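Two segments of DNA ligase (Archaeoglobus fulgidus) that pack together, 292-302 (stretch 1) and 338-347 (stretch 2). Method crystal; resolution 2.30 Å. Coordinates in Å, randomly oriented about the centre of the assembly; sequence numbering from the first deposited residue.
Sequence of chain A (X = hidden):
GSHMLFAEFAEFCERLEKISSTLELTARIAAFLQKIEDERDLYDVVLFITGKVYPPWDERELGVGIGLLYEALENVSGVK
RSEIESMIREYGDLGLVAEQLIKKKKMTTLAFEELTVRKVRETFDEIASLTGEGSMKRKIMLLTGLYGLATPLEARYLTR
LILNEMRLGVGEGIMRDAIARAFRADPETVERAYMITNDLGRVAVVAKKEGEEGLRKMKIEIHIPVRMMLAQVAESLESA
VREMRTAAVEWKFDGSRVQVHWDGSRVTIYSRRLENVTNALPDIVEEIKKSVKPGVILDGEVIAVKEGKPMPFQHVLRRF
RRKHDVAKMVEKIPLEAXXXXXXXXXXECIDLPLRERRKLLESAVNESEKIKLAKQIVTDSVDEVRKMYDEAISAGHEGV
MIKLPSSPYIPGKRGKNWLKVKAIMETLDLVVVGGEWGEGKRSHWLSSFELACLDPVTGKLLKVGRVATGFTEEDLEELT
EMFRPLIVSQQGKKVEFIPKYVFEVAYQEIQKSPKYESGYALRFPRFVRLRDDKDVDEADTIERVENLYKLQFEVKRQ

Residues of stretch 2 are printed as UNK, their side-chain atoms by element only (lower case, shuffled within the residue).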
# COMPACT_ATOMS: atom_id res chain seq x y z
N VAL A 292 9.52 -17.75 20.61
CA VAL A 292 8.80 -18.52 19.60
C VAL A 292 9.61 -19.65 18.94
O VAL A 292 10.82 -19.55 18.74
CB VAL A 292 8.00 -17.62 18.57
CG1 VAL A 292 7.47 -16.33 19.22
CG2 VAL A 292 8.81 -17.31 17.34
N LYS A 293 8.90 -20.73 18.64
CA LYS A 293 9.44 -21.90 17.98
C LYS A 293 9.78 -21.57 16.52
O LYS A 293 8.95 -21.02 15.81
CB LYS A 293 8.41 -23.02 18.10
CG LYS A 293 8.80 -24.38 17.53
CD LYS A 293 7.99 -24.71 16.26
CE LYS A 293 6.48 -24.83 16.51
NZ LYS A 293 6.06 -25.99 17.38
N PRO A 294 11.03 -21.86 16.09
CA PRO A 294 11.50 -21.54 14.74
C PRO A 294 10.72 -22.29 13.66
O PRO A 294 10.19 -23.36 13.93
CB PRO A 294 12.95 -22.02 14.75
CG PRO A 294 13.33 -22.08 16.20
CD PRO A 294 12.09 -22.50 16.90
N GLY A 295 10.63 -21.71 12.47
CA GLY A 295 9.94 -22.34 11.34
C GLY A 295 8.47 -21.96 11.22
O GLY A 295 7.66 -22.76 10.76
N VAL A 296 8.13 -20.75 11.65
CA VAL A 296 6.75 -20.28 11.63
C VAL A 296 6.55 -18.93 10.94
O VAL A 296 7.50 -18.14 10.76
CB VAL A 296 6.09 -20.23 13.06
CG1 VAL A 296 6.11 -21.59 13.73
CG2 VAL A 296 6.76 -19.19 13.95
N ILE A 297 5.31 -18.68 10.55
CA ILE A 297 4.87 -17.35 10.14
C ILE A 297 3.60 -17.07 10.91
O ILE A 297 2.60 -17.78 10.79
CB ILE A 297 4.65 -17.24 8.61
CG1 ILE A 297 5.99 -17.39 7.89
CG2 ILE A 297 3.98 -15.90 8.26
CD1 ILE A 297 5.87 -17.83 6.47
N LEU A 298 3.66 -16.03 11.73
CA LEU A 298 2.58 -15.71 12.66
C LEU A 298 1.88 -14.41 12.31
O LEU A 298 2.53 -13.46 11.87
CB LEU A 298 3.13 -15.60 14.09
CG LEU A 298 3.88 -16.79 14.70
CD1 LEU A 298 4.32 -16.46 16.12
CD2 LEU A 298 3.05 -18.06 14.68
N ASP A 299 0.57 -14.38 12.53
CA ASP A 299 -0.23 -13.16 12.51
C ASP A 299 -0.42 -12.63 13.93
O ASP A 299 -0.85 -13.36 14.82
CB ASP A 299 -1.60 -13.42 11.88
CG ASP A 299 -1.75 -12.82 10.49
OD1 ASP A 299 -0.72 -12.60 9.77
OD2 ASP A 299 -2.92 -12.57 10.11
N GLY A 300 -0.12 -11.34 14.13
CA GLY A 300 -0.23 -10.73 15.44
C GLY A 300 -0.57 -9.25 15.50
O GLY A 300 -0.67 -8.57 14.49
N GLU A 301 -0.75 -8.77 16.72
CA GLU A 301 -0.93 -7.36 16.97
C GLU A 301 0.19 -6.85 17.88
O GLU A 301 0.45 -7.43 18.94
CB GLU A 301 -2.29 -7.12 17.61
CG GLU A 301 -2.86 -5.75 17.36
CD GLU A 301 -3.56 -5.61 16.01
OE1 GLU A 301 -3.73 -4.45 15.57
OE2 GLU A 301 -3.96 -6.62 15.40
N VAL A 302 0.85 -5.79 17.46
CA VAL A 302 1.83 -5.11 18.31
C VAL A 302 1.16 -3.93 19.00
O VAL A 302 0.51 -3.09 18.35
CB VAL A 302 3.07 -4.67 17.50
CG1 VAL A 302 3.99 -3.79 18.33
CG2 VAL A 302 3.84 -5.88 17.02
N UNK A 338 0.99 -9.63 20.58
CA UNK A 338 -0.06 -10.61 20.85
C UNK A 338 -0.41 -11.32 19.56
O UNK A 338 -0.92 -10.71 18.62
c UNK A 338 -1.30 -9.93 21.43
c UNK A 338 -0.28 -8.14 23.02
c UNK A 338 -1.23 -8.81 24.88
n UNK A 338 -0.41 -7.91 24.36
c UNK A 338 -1.05 -9.22 22.72
n UNK A 338 -1.63 -9.61 23.91
N UNK A 339 -0.12 -12.61 19.52
CA UNK A 339 -0.34 -13.42 18.34
C UNK A 339 -1.70 -14.10 18.40
O UNK A 339 -2.14 -14.54 19.46
c UNK A 339 2.36 -13.13 16.65
c UNK A 339 3.58 -12.50 16.40
c UNK A 339 0.81 -14.42 18.16
c UNK A 339 4.37 -13.10 18.60
c UNK A 339 4.58 -12.49 17.37
c UNK A 339 2.13 -13.76 17.88
c UNK A 339 3.13 -13.73 18.85
N UNK A 340 -2.37 -14.15 17.24
CA UNK A 340 -3.71 -14.73 17.13
C UNK A 340 -3.87 -15.74 16.00
O UNK A 340 -4.89 -16.41 15.92
c UNK A 340 -4.88 -12.14 13.49
c UNK A 340 -4.04 -11.41 16.05
c UNK A 340 -4.30 -10.89 13.69
c UNK A 340 -3.87 -10.52 14.98
c UNK A 340 -4.59 -12.68 15.85
c UNK A 340 -5.02 -13.02 14.57
c UNK A 340 -4.78 -13.63 17.02
N UNK A 341 -2.87 -15.84 15.13
CA UNK A 341 -2.90 -16.83 14.06
C UNK A 341 -1.52 -17.26 13.56
O UNK A 341 -0.50 -16.63 13.85
o UNK A 341 -5.81 -17.13 11.96
c UNK A 341 -3.78 -16.35 12.90
o UNK A 341 -4.27 -18.63 12.36
c UNK A 341 -4.68 -17.45 12.37
N UNK A 342 -1.51 -18.34 12.80
CA UNK A 342 -0.30 -18.94 12.26
C UNK A 342 -0.59 -19.41 10.83
O UNK A 342 -1.62 -20.04 10.57
c UNK A 342 0.21 -20.10 13.19
c UNK A 342 1.48 -20.76 12.64
c UNK A 342 -0.92 -21.11 13.50
c UNK A 342 2.18 -21.67 13.64
N UNK A 343 0.30 -19.08 9.90
CA UNK A 343 0.05 -19.33 8.47
C UNK A 343 1.01 -20.40 7.97
O UNK A 343 0.77 -21.07 6.96
c UNK A 343 -0.34 -15.72 6.89
c UNK A 343 -0.14 -16.63 8.10
c UNK A 343 0.22 -18.06 7.63
c UNK A 343 -1.33 -16.55 9.03
N UNK A 344 2.11 -20.54 8.69
CA UNK A 344 3.18 -21.43 8.31
C UNK A 344 3.75 -22.07 9.55
O UNK A 344 4.09 -21.39 10.52
c UNK A 344 6.22 -22.60 4.93
c UNK A 344 5.31 -21.49 6.91
c UNK A 344 5.22 -21.83 5.56
c UNK A 344 6.42 -21.95 7.64
c UNK A 344 4.25 -20.65 7.57
c UNK A 344 7.40 -22.73 7.04
o UNK A 344 8.28 -23.81 5.10
c UNK A 344 7.30 -23.04 5.69
N UNK A 345 3.84 -23.39 9.52
CA UNK A 345 4.41 -24.17 10.60
C UNK A 345 5.06 -25.38 9.94
O UNK A 345 4.41 -26.40 9.71
c UNK A 345 3.33 -24.57 11.60
n UNK A 345 3.63 -26.89 12.54
n UNK A 345 4.63 -26.55 14.41
c UNK A 345 4.42 -25.32 13.83
c UNK A 345 3.80 -25.53 12.65
c UNK A 345 4.14 -27.48 13.61
N UNK A 346 6.34 -25.21 9.62
CA UNK A 346 7.07 -26.10 8.71
C UNK A 346 6.21 -26.57 7.53
O UNK A 346 5.93 -27.76 7.35
c UNK A 346 7.73 -27.25 9.48
o UNK A 346 9.77 -26.09 9.94
c UNK A 346 8.82 -26.76 10.43
o UNK A 346 8.72 -27.02 11.65
N UNK A 347 5.80 -25.59 6.73
CA UNK A 347 4.86 -25.79 5.64
C UNK A 347 3.61 -24.96 5.86
O UNK A 347 3.26 -24.64 7.00

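Position 338 carries one carbon followed by a five-membered ring of three carbons and two nitrogens, with the carbonyl of Glu301 near the plane of the ring, at its edge; this is the imidazole of histidine. The backbone of His338 pairs with Glu301 in both directions, Glu301 N to His338 O at 2.7 Å and His338 N to Glu301 O at 2.8 Å.

At 339 one carbon leads to a ring of six carbons with no heteroatom, with Leu298 CD1 over one face and Gly300 CA close by; this is phenylalanine. Leu298 CD1 sits 3.8 Å from the centroid of the Phe339 ring, almost on its normal, a CH-pi contact. Gly300 CA is 3.7 Å from Phe339 CD1; an ideal CB there would clash with that same ring atom, so the close approach depends on glycine.

Position 340 has the same seven carbons, one and then a six-membered ring. Its CB points sideways, but the ring swings back so that Asp299 O lies over one face, and the residue is again phenylalanine. Phe340 CE2 comes within 3.6 Å of Gly300 C.

Two carbons, the second bearing two oxygens, are found at 341, where CB lies 3.8 Å from Asp299 CB, yet the carboxylate leads away: aspartate. Asp341 OD1 accepts a hydrogen bond from the backbone N of position 342 at 2.8 Å.

At 342 four carbons fork at the first, one arm two carbons long, and pack against Leu298 CD2 and Val296 CG1: isoleucine. Ile342 CG1 meets Leu298 CD2 at 3.7 Å, and Ile342 CD1 meets Val296 CG1 at 3.9 Å.

At 343 the four carbons fork at the second instead and pack against Ile297 CG2: leucine. Leu343 CG lies 4.2 Å from Ile297 CG2 as the chain turns a corner.

Position 344 shows one carbon and a six-carbon ring bearing an oxygen, with Gly295 O at the ring edge, hence tyrosine. Tyr344 CB touches Ile297 CD1 at 3.4 Å.

Another carbon with a three-carbon, two-nitrogen ring, approached at its edge by Lys293 CE, identifies 345 as histidine; Lys293 CE lies 3.3 Å from His345 NE2.

At 346 two carbons and two terminal oxygens reach toward Gly295, giving aspartate, and Asp346 N donates to Gly295 O at 3.0 Å. Position 347 has no side-chain atoms and is glycine, beyond the contact.

The two segments form an antiparallel ladder with two bulges. At these, Ile297 O receives Leu343 N at 2.8 Å and, weakly, Tyr344 N at 3.5 Å, while Asp299 O receives Phe340 N at 3.0 Å and Asp341 N at 3.2 Å. Leu298, Phe339 and Ile342 pack together on one face of the sheet.

Stretch 2 338-347: HFFDILYHDG
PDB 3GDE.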